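Long-range contacts in extracellular solute-binding protein, family 5 (Chelativorans sp., PDB 6WM6), which binds EDTA and various other aminopolycarboxylates in the periplasm, probably delivering them to an ABC transporter for uptake: residues Y307-A315 with R480-D488; V404-P413 with L434-A444. All coordinates share one frame; numbering follows the deposited sequence.

Overall arrangement
Both contacts are built on one mixed sheet. Strand 305-311 pairs antiparallel with strand 456-462, which in turn runs parallel to strand 407-410, the partner of strand 436-439. Interaction 1 brings together segments 165 residues apart, packing a loop against the end of strand 305-311, whereas interaction 2 is a local crossover that joins two neighbouring strands of the sheet itself. Their centres lie about 15 Å apart and their nearest atoms about 5 Å apart, without touching. In the sequence both segments of interaction 2 fall between those of interaction 1: the chain completes the 407-439 unit and strand 456-462 before residues 480-488 come back against the end of 305-311.

Interaction 1. Residues Y307-A315 with R480-D488; sequences YFMGLNSKA and RQNYFGFND. With SO4 (sulfate ion), chain C.
A largely buried contact between a strand end and a loop, centred on Phe484, fastens the connection between helices 467-474 and 489-499 to strand 305-311. The ring of Phe484 lies flat over Gly310, whose CA stands 3.5 Å from the ring centroid and almost on the ring normal, a CH-pi contact that a side chain at Gly310 would obstruct. Tyr483 CB covers the opposite face. At its far end Phe484 CE2 meets Phe308 CE1 at 3.6 Å, the two ring planes inclined at 68°; Phe308 stacks on Phe461 of the adjoining strand. With an alanine in place of Phe484, Gly310 would probably lose its cover and Phe308 an apolar neighbour. Beyond the strand, Ser313 OG donates to Phe484 O at 2.6 Å, in the carbonyl plane on a lone pair. Its chi1 of 76° turns the hydroxyl to the loop, where Tyr521 also hydrogen-bonds to it. Lys314 CE packs on Gly485 CA at 3.6 Å. Asn312 OD1 accepts from Lys314 N at 3.0 Å, an Asx turn; its ND2 bonds the backbone O of Ser451 and of Phe454. Farther along, Arg480 NH1 donates to sulfate O4 at 3.1 Å and Gln481 NE2 weakly to the same oxygen; Gln549 also binds this ion, probably from the crystallisation liquor. An inter-helix loop is thus docked by an aromatic ring on a strand glycine and pinned by a serine hydroxyl at the strand exit.

Interaction 2. Residues V404-P413 with L434-A444; sequences VSTLRLSFPP and LKTDLLTGPNA
Two adjacent parallel strands of a beta-alpha-beta unit, 407-410 and 436-439, meet here, joined in the chain by helix 416-429. Their axes approach to 4.6 Å and diverge by 26°. The ladder starts with Leu407 N donating to Lys435 O; Leu407 O then takes Asp437 N at 2.7 Å, Leu409 N bonds Asp437 O, and Leu439 N bonds Leu409 O. Phe411 N to Leu439 O carries it past the end of 407-410. Before the ladder, a water bridges Ser405 O and Lys435 N.

On the face toward the helix, Leu409 and Leu438 run alongside each other in the same direction, with their CD2 methyls 3.8 Å apart. The helix covers Leu438 through Arg423 and Thr426, and Thr426 also hydrogen-bonds to Thr436 OG1. On the other face Leu439 CD1 packs against Arg408 CB at 3.8 Å, while the guanidinium reaches on to Asp455 and Gly452.

Past the strands, side chains of Thr440 and Ala444 meet the Phe411 carbonyl. A chi1 of -171° swings Thr440 OG1 away from its own N, to where it donates to Phe411 O at 2.7 Å, tilted 29° from the carbonyl plane. The same residue lays its CB over one face of the Phe411 ring, 4.1 Å from its centroid, while Leu438 CB lies at the ring edge. Ala444 CB also packs on Phe411 O at 3.4 Å, where the chain bends back beyond Gly441. Parallel neighbours linked through a helix that packs on one face of their sheet are the hallmark of the beta-alpha-beta crossover, a recurring unit of periplasmic binding protein lobes.

Interaction 1. Residues Y307-A315 with R480-D488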
loop_
_atom_site.group_PDB
_atom_site.type_symbol
_atom_site.label_atom_id
_atom_site.label_comp_id
_atom_site.label_asym_id
_atom_site.label_seq_id
_atom_site.Cartn_x
_atom_site.Cartn_y
_atom_site.Cartn_z
ATOM N N TYR A 307 8.975 -6.684 -1.026
ATOM C CA TYR A 307 9.061 -7.902 -1.794
ATOM C C TYR A 307 9.040 -9.110 -0.872
ATOM O O TYR A 307 9.609 -9.094 0.233
ATOM C CB TYR A 307 10.355 -7.977 -2.577
ATOM C CG TYR A 307 10.433 -7.112 -3.797
ATOM C CD1 TYR A 307 9.555 -7.296 -4.858
ATOM C CD2 TYR A 307 11.407 -6.126 -3.917
ATOM C CE1 TYR A 307 9.625 -6.507 -5.975
ATOM C CE2 TYR A 307 11.503 -5.342 -5.069
ATOM C CZ TYR A 307 10.595 -5.559 -6.084
ATOM O OH TYR A 307 10.669 -4.759 -7.222
ATOM N N PHE A 308 8.422 -10.183 -1.365
ATOM C CA PHE A 308 8.379 -11.447 -0.665
ATOM C C PHE A 308 8.415 -12.565 -1.697
ATOM O O PHE A 308 8.103 -12.373 -2.883
ATOM C CB PHE A 308 7.112 -11.580 0.188
ATOM C CG PHE A 308 5.825 -11.611 -0.612
ATOM C CD1 PHE A 308 5.439 -12.749 -1.290
ATOM C CD2 PHE A 308 4.972 -10.508 -0.646
ATOM C CE1 PHE A 308 4.234 -12.789 -2.014
ATOM C CE2 PHE A 308 3.778 -10.556 -1.358
ATOM C CZ PHE A 308 3.417 -11.690 -2.042
ATOM N N MET A 309 8.741 -13.771 -1.216
ATOM C CA MET A 309 8.464 -15.000 -1.940
ATOM C C MET A 309 7.482 -15.811 -1.107
ATOM O O MET A 309 7.777 -16.178 0.041
ATOM C CB MET A 309 9.712 -15.826 -2.185
ATOM C CG MET A 309 9.412 -16.990 -3.128
ATOM S SD MET A 309 10.812 -18.086 -3.400
ATOM C CE MET A 309 10.999 -18.820 -1.776
ATOM N N GLY A 310 6.322 -16.105 -1.676
ATOM C CA GLY A 310 5.359 -16.963 -1.030
ATOM C C GLY A 310 5.520 -18.398 -1.507
ATOM O O GLY A 310 5.960 -18.655 -2.628
ATOM N N LEU A 311 5.174 -19.333 -0.637
ATOM C CA LEU A 311 5.350 -20.756 -0.882
ATOM C C LEU A 311 3.990 -21.425 -0.699
ATOM O O LEU A 311 3.281 -21.150 0.266
ATOM C CB LEU A 311 6.392 -21.363 0.065
ATOM C CG LEU A 311 7.772 -20.714 0.012
ATOM C CD1 LEU A 311 7.873 -19.558 1.000
ATOM C CD2 LEU A 311 8.873 -21.741 0.299
ATOM N N ASN A 312 3.630 -22.286 -1.647
ATOM C CA ASN A 312 2.287 -22.870 -1.654
ATOM C C ASN A 312 2.211 -24.003 -0.632
ATOM O O ASN A 312 2.503 -25.158 -0.923
ATOM C CB ASN A 312 1.979 -23.373 -3.048
ATOM C CG ASN A 312 0.569 -23.860 -3.180
ATOM O OD1 ASN A 312 -0.143 -23.977 -2.187
ATOM N ND2 ASN A 312 0.153 -24.113 -4.406
ATOM N N SER A 313 1.778 -23.680 0.585
ATOM C CA SER A 313 1.665 -24.689 1.632
ATOM C C SER A 313 0.407 -25.529 1.472
ATOM O O SER A 313 0.259 -26.524 2.205
ATOM C CB SER A 313 1.679 -24.073 3.028
ATOM O OG SER A 313 0.435 -23.466 3.358
ATOM N N LYS A 314 -0.488 -25.144 0.558
ATOM C CA LYS A 314 -1.762 -25.856 0.417
ATOM C C LYS A 314 -1.648 -27.078 -0.473
ATOM O O LYS A 314 -2.413 -28.042 -0.292
ATOM C CB LYS A 314 -2.827 -24.939 -0.177
ATOM C CG LYS A 314 -3.181 -23.740 0.671
ATOM C CD LYS A 314 -4.242 -22.905 -0.046
ATOM C CE LYS A 314 -4.327 -21.506 0.512
ATOM N NZ LYS A 314 -5.394 -20.723 -0.172
ATOM N N ALA A 315 -0.743 -27.074 -1.445
ATOM C CA ALA A 315 -0.719 -28.126 -2.449
ATOM C C ALA A 315 0.599 -28.125 -3.190
ATOM O O ALA A 315 1.298 -27.115 -3.246
ATOM C CB ALA A 315 -1.886 -27.960 -3.430
ATOM N N ARG A 480 -8.750 -12.371 2.146
ATOM C CA ARG A 480 -8.547 -12.046 0.740
ATOM C C ARG A 480 -7.095 -12.192 0.303
ATOM O O ARG A 480 -6.834 -12.452 -0.878
ATOM C CB ARG A 480 -9.051 -10.620 0.491
ATOM C CG ARG A 480 -8.510 -9.928 -0.753
ATOM C CD ARG A 480 -9.023 -8.487 -0.800
ATOM N NE ARG A 480 -8.869 -7.868 0.512
ATOM C CZ ARG A 480 -7.944 -6.967 0.833
ATOM N NH1 ARG A 480 -7.080 -6.517 -0.076
ATOM N NH2 ARG A 480 -7.894 -6.508 2.073
ATOM N N GLN A 481 -6.134 -12.014 1.213
ATOM C CA GLN A 481 -4.725 -12.082 0.837
ATOM C C GLN A 481 -3.971 -13.233 1.503
ATOM O O GLN A 481 -2.743 -13.186 1.579
ATOM C CB GLN A 481 -4.040 -10.736 1.097
ATOM C CG GLN A 481 -4.645 -9.592 0.278
ATOM C CD GLN A 481 -3.997 -8.245 0.543
ATOM O OE1 GLN A 481 -3.560 -7.957 1.660
ATOM N NE2 GLN A 481 -3.935 -7.410 -0.487
ATOM N N ASN A 482 -4.661 -14.311 1.908
ATOM C CA ASN A 482 -3.960 -15.466 2.497
ATOM C C ASN A 482 -3.708 -16.465 1.371
ATOM O O ASN A 482 -4.310 -17.536 1.284
ATOM C CB ASN A 482 -4.742 -16.112 3.633
ATOM C CG ASN A 482 -3.977 -17.220 4.335
ATOM O OD1 ASN A 482 -2.824 -17.532 4.017
ATOM N ND2 ASN A 482 -4.620 -17.816 5.325
ATOM N N TYR A 483 -2.787 -16.090 0.485
ATOM C CA TYR A 483 -2.508 -16.889 -0.705
ATOM C C TYR A 483 -1.704 -18.142 -0.425
ATOM O O TYR A 483 -1.760 -19.088 -1.204
ATOM C CB TYR A 483 -1.707 -16.043 -1.695
ATOM C CG TYR A 483 -2.348 -14.737 -2.078
ATOM C CD1 TYR A 483 -3.547 -14.729 -2.767
ATOM C CD2 TYR A 483 -1.758 -13.529 -1.773
ATOM C CE1 TYR A 483 -4.152 -13.537 -3.141
ATOM C CE2 TYR A 483 -2.361 -12.323 -2.140
ATOM C CZ TYR A 483 -3.556 -12.352 -2.819
ATOM O OH TYR A 483 -4.183 -11.172 -3.196
ATOM N N PHE A 484 -0.954 -18.164 0.670
ATOM C CA PHE A 484 0.059 -19.194 0.892
ATOM C C PHE A 484 -0.331 -20.177 1.976
ATOM O O PHE A 484 0.444 -21.085 2.275
ATOM C CB PHE A 484 1.417 -18.522 1.110
ATOM C CG PHE A 484 1.682 -17.494 0.038
ATOM C CD1 PHE A 484 1.738 -17.892 -1.270
ATOM C CD2 PHE A 484 1.769 -16.149 0.341
ATOM C CE1 PHE A 484 1.900 -16.977 -2.292
ATOM C CE2 PHE A 484 1.957 -15.206 -0.671
ATOM C CZ PHE A 484 2.006 -15.643 -2.002
ATOM N N GLY A 485 -1.540 -20.055 2.526
ATOM C CA GLY A 485 -2.117 -21.134 3.296
ATOM C C GLY A 485 -1.852 -21.135 4.786
ATOM O O GLY A 485 -1.846 -22.203 5.391
ATOM N N PHE A 486 -1.653 -19.968 5.400
ATOM C CA PHE A 486 -1.583 -19.918 6.858
ATOM C C PHE A 486 -2.904 -20.421 7.414
ATOM O O PHE A 486 -3.983 -20.120 6.888
ATOM C CB PHE A 486 -1.263 -18.507 7.355
ATOM C CG PHE A 486 0.147 -18.071 7.042
ATOM C CD1 PHE A 486 1.204 -18.443 7.853
ATOM C CD2 PHE A 486 0.401 -17.320 5.922
ATOM C CE1 PHE A 486 2.501 -18.063 7.549
ATOM C CE2 PHE A 486 1.686 -16.934 5.607
ATOM C CZ PHE A 486 2.736 -17.319 6.430
ATOM N N ASN A 487 -2.811 -21.259 8.438
ATOM C CA ASN A 487 -3.985 -21.929 8.990
ATOM C C ASN A 487 -3.684 -22.260 10.437
ATOM O O ASN A 487 -3.286 -23.391 10.764
ATOM C CB ASN A 487 -4.340 -23.164 8.159
ATOM C CG ASN A 487 -5.578 -23.868 8.680
ATOM O OD1 ASN A 487 -6.152 -23.463 9.685
ATOM N ND2 ASN A 487 -5.991 -24.926 7.997
ATOM N N ASP A 488 -3.832 -21.293 11.303
ATOM C CA ASP A 488 -3.407 -21.434 12.694
ATOM C C ASP A 488 -4.302 -20.580 13.575
ATOM O O ASP A 488 -4.160 -19.345 13.619
ATOM C CB ASP A 488 -1.938 -21.052 12.858
ATOM C CG ASP A 488 -1.390 -21.448 14.210
ATOM O OD1 ASP A 488 -2.201 -21.704 15.139
ATOM O OD2 ASP A 488 -0.154 -21.527 14.359
HETATM S S SO4 C . -3.969 -3.573 -0.718
HETATM O O1 SO4 C . -4.355 -2.263 -0.192
HETATM O O2 SO4 C . -4.371 -3.648 -2.120
HETATM O O3 SO4 C . -2.512 -3.715 -0.643
HETATM O O4 SO4 C . -4.641 -4.616 0.043
#

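Interaction 2. Residues V404-P413 with L434-A444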
loop_
_atom_site.group_PDB
_atom_site.type_symbol
_atom_site.label_atom_id
_atom_site.label_comp_id
_atom_site.label_asym_id
_atom_site.label_seq_id
_atom_site.Cartn_x
_atom_site.Cartn_y
_atom_site.Cartn_z
ATOM N N VAL A 404 11.044 -34.973 -7.269
ATOM C CA VAL A 404 10.269 -33.761 -7.022
ATOM C C VAL A 404 10.056 -33.042 -8.347
ATOM O O VAL A 404 10.973 -32.922 -9.178
ATOM C CB VAL A 404 10.990 -32.866 -6.008
ATOM C CG1 VAL A 404 10.238 -31.551 -5.840
ATOM C CG2 VAL A 404 11.099 -33.575 -4.650
ATOM N N SER A 405 8.828 -32.582 -8.567
ATOM C CA SER A 405 8.506 -31.879 -9.795
ATOM C C SER A 405 9.312 -30.587 -9.921
ATOM O O SER A 405 9.748 -29.994 -8.934
ATOM C CB SER A 405 7.024 -31.520 -9.807
ATOM O OG SER A 405 6.220 -32.689 -9.801
ATOM N N THR A 406 9.482 -30.155 -11.177
ATOM C CA THR A 406 9.988 -28.807 -11.437
ATOM C C THR A 406 9.058 -27.795 -10.778
ATOM O O THR A 406 7.828 -27.891 -10.893
ATOM C CB THR A 406 10.074 -28.565 -12.930
ATOM O OG1 THR A 406 11.026 -29.482 -13.504
ATOM C CG2 THR A 406 10.501 -27.151 -13.233
ATOM N N LEU A 407 9.646 -26.838 -10.057
ATOM C CA LEU A 407 8.876 -25.868 -9.298
ATOM C C LEU A 407 8.440 -24.718 -10.183
ATOM O O LEU A 407 9.245 -24.159 -10.933
ATOM C CB LEU A 407 9.726 -25.342 -8.160
ATOM C CG LEU A 407 10.273 -26.402 -7.198
ATOM C CD1 LEU A 407 11.129 -25.737 -6.139
ATOM C CD2 LEU A 407 9.146 -27.185 -6.562
ATOM N N ARG A 408 7.175 -24.340 -10.060
ATOM C CA ARG A 408 6.611 -23.222 -10.812
ATOM C C ARG A 408 6.767 -21.968 -9.961
ATOM O O ARG A 408 6.152 -21.859 -8.898
ATOM C CB ARG A 408 5.141 -23.490 -11.106
ATOM C CG ARG A 408 4.933 -24.694 -12.030
ATOM C CD ARG A 408 3.539 -25.302 -11.837
ATOM N NE ARG A 408 3.309 -25.766 -10.476
ATOM C CZ ARG A 408 2.123 -26.140 -9.996
ATOM N NH1 ARG A 408 1.060 -26.104 -10.771
ATOM N NH2 ARG A 408 2.009 -26.551 -8.734
ATOM N N LEU A 409 7.612 -21.042 -10.423
ATOM C CA LEU A 409 7.896 -19.787 -9.731
ATOM C C LEU A 409 7.335 -18.665 -10.582
ATOM O O LEU A 409 7.859 -18.380 -11.654
ATOM C CB LEU A 409 9.395 -19.649 -9.503
ATOM C CG LEU A 409 9.936 -18.302 -9.014
ATOM C CD1 LEU A 409 9.099 -17.705 -7.908
ATOM C CD2 LEU A 409 11.382 -18.495 -8.562
ATOM N N SER A 410 6.235 -18.075 -10.130
ATOM C CA SER A 410 5.556 -17.024 -10.869
ATOM C C SER A 410 5.773 -15.658 -10.224
ATOM O O SER A 410 6.092 -15.532 -9.032
ATOM C CB SER A 410 4.062 -17.316 -11.019
ATOM O OG SER A 410 3.400 -17.326 -9.771
ATOM N N PHE A 411 5.597 -14.621 -11.040
ATOM C CA PHE A 411 5.740 -13.252 -10.570
ATOM C C PHE A 411 5.064 -12.328 -11.573
ATOM O O PHE A 411 5.047 -12.618 -12.770
ATOM C CB PHE A 411 7.218 -12.877 -10.397
ATOM C CG PHE A 411 8.091 -13.230 -11.561
ATOM C CD1 PHE A 411 8.655 -14.493 -11.637
ATOM C CD2 PHE A 411 8.354 -12.315 -12.559
ATOM C CE1 PHE A 411 9.467 -14.835 -12.695
ATOM C CE2 PHE A 411 9.170 -12.657 -13.635
ATOM C CZ PHE A 411 9.728 -13.919 -13.690
ATOM N N PRO A 412 4.488 -11.224 -11.111
ATOM C CA PRO A 412 3.773 -10.317 -12.012
ATOM C C PRO A 412 4.753 -9.520 -12.851
ATOM O O PRO A 412 5.923 -9.351 -12.476
ATOM C CB PRO A 412 3.009 -9.413 -11.033
ATOM C CG PRO A 412 3.880 -9.364 -9.814
ATOM C CD PRO A 412 4.465 -10.765 -9.708
ATOM N N PRO A 413 4.312 -8.985 -13.980
ATOM C CA PRO A 413 5.189 -8.124 -14.782
ATOM C C PRO A 413 5.303 -6.725 -14.192
ATOM O O PRO A 413 4.530 -6.319 -13.323
ATOM C CB PRO A 413 4.492 -8.087 -16.146
ATOM C CG PRO A 413 3.052 -8.314 -15.837
ATOM C CD PRO A 413 3.000 -9.209 -14.609
ATOM N N LEU A 434 16.809 -29.235 -7.219
ATOM C CA LEU A 434 15.541 -28.665 -7.649
ATOM C C LEU A 434 15.719 -27.840 -8.910
ATOM O O LEU A 434 16.752 -27.205 -9.127
ATOM C CB LEU A 434 14.988 -27.759 -6.543
ATOM C CG LEU A 434 14.593 -28.512 -5.270
ATOM C CD1 LEU A 434 14.344 -27.522 -4.133
ATOM C CD2 LEU A 434 13.350 -29.347 -5.512
ATOM N N LYS A 435 14.691 -27.882 -9.759
ATOM C CA LYS A 435 14.625 -27.071 -10.967
ATOM C C LYS A 435 13.424 -26.144 -10.856
ATOM O O LYS A 435 12.502 -26.384 -10.076
ATOM C CB LYS A 435 14.460 -27.938 -12.208
ATOM C CG LYS A 435 15.605 -28.905 -12.458
ATOM C CD LYS A 435 15.216 -29.945 -13.505
ATOM C CE LYS A 435 16.241 -31.065 -13.585
ATOM N NZ LYS A 435 15.702 -32.289 -14.246
ATOM N N THR A 436 13.431 -25.082 -11.649
ATOM C CA THR A 436 12.324 -24.153 -11.670
ATOM C C THR A 436 11.887 -23.838 -13.091
ATOM O O THR A 436 12.653 -23.973 -14.055
ATOM C CB THR A 436 12.653 -22.832 -10.982
ATOM O OG1 THR A 436 13.551 -22.082 -11.806
ATOM C CG2 THR A 436 13.274 -23.092 -9.629
ATOM N N ASP A 437 10.621 -23.451 -13.203
ATOM C CA ASP A 437 10.059 -22.856 -14.409
ATOM C C ASP A 437 9.605 -21.458 -14.025
ATOM O O ASP A 437 8.788 -21.300 -13.112
ATOM C CB ASP A 437 8.857 -23.656 -14.921
ATOM C CG ASP A 437 9.262 -24.853 -15.769
ATOM O OD1 ASP A 437 10.401 -24.873 -16.280
ATOM O OD2 ASP A 437 8.427 -25.766 -15.928
ATOM N N LEU A 438 10.165 -20.445 -14.684
ATOM C CA LEU A 438 9.856 -19.057 -14.364
ATOM C C LEU A 438 8.667 -18.615 -15.206
ATOM O O LEU A 438 8.704 -18.718 -16.432
ATOM C CB LEU A 438 11.069 -18.167 -14.628
ATOM C CG LEU A 438 12.318 -18.537 -13.820
ATOM C CD1 LEU A 438 13.423 -17.507 -14.021
ATOM C CD2 LEU A 438 12.012 -18.700 -12.337
ATOM N N LEU A 439 7.606 -18.148 -14.540
ATOM C CA LEU A 439 6.334 -17.840 -15.180
ATOM C C LEU A 439 5.893 -16.427 -14.857
ATOM O O LEU A 439 5.979 -15.982 -13.709
ATOM C CB LEU A 439 5.258 -18.838 -14.735
ATOM C CG LEU A 439 5.655 -20.295 -14.950
ATOM C CD1 LEU A 439 4.756 -21.207 -14.127
ATOM C CD2 LEU A 439 5.603 -20.693 -16.419
ATOM N N THR A 440 5.384 -15.723 -15.859
ATOM C CA THR A 440 4.980 -14.334 -15.650
ATOM C C THR A 440 3.853 -14.005 -16.625
ATOM O O THR A 440 3.143 -14.901 -17.090
ATOM C CB THR A 440 6.217 -13.421 -15.719
ATOM O OG1 THR A 440 5.875 -12.077 -15.315
ATOM C CG2 THR A 440 6.799 -13.408 -17.130
ATOM N N GLY A 441 3.657 -12.723 -16.875
ATOM C CA GLY A 441 2.560 -12.264 -17.709
ATOM C C GLY A 441 1.361 -11.822 -16.888
ATOM O O GLY A 441 1.363 -11.876 -15.655
ATOM N N PRO A 442 0.298 -11.385 -17.565
ATOM C CA PRO A 442 -0.857 -10.835 -16.836
ATOM C C PRO A 442 -1.618 -11.850 -16.008
ATOM O O PRO A 442 -2.347 -11.451 -15.092
ATOM C CB PRO A 442 -1.742 -10.267 -17.956
ATOM C CG PRO A 442 -1.406 -11.120 -19.142
ATOM C CD PRO A 442 0.076 -11.403 -19.024
ATOM N N ASN A 443 -1.498 -13.143 -16.300
ATOM C CA ASN A 443 -2.148 -14.166 -15.496
ATOM C C ASN A 443 -1.317 -14.586 -14.285
ATOM O O ASN A 443 -1.757 -15.446 -13.517
ATOM C CB ASN A 443 -2.472 -15.398 -16.353
ATOM C CG ASN A 443 -3.647 -15.166 -17.290
ATOM O OD1 ASN A 443 -4.650 -14.563 -16.909
ATOM N ND2 ASN A 443 -3.525 -15.646 -18.520
ATOM N N ALA A 444 -0.142 -13.983 -14.083
ATOM C CA ALA A 444 0.736 -14.321 -12.973
ATOM C C ALA A 444 0.589 -13.357 -11.807
ATOM O O ALA A 444 1.523 -13.190 -11.013
ATOM C CB ALA A 444 2.192 -14.362 -13.443
HETATM O O HOH W 1 12.684 -29.689 -9.121
#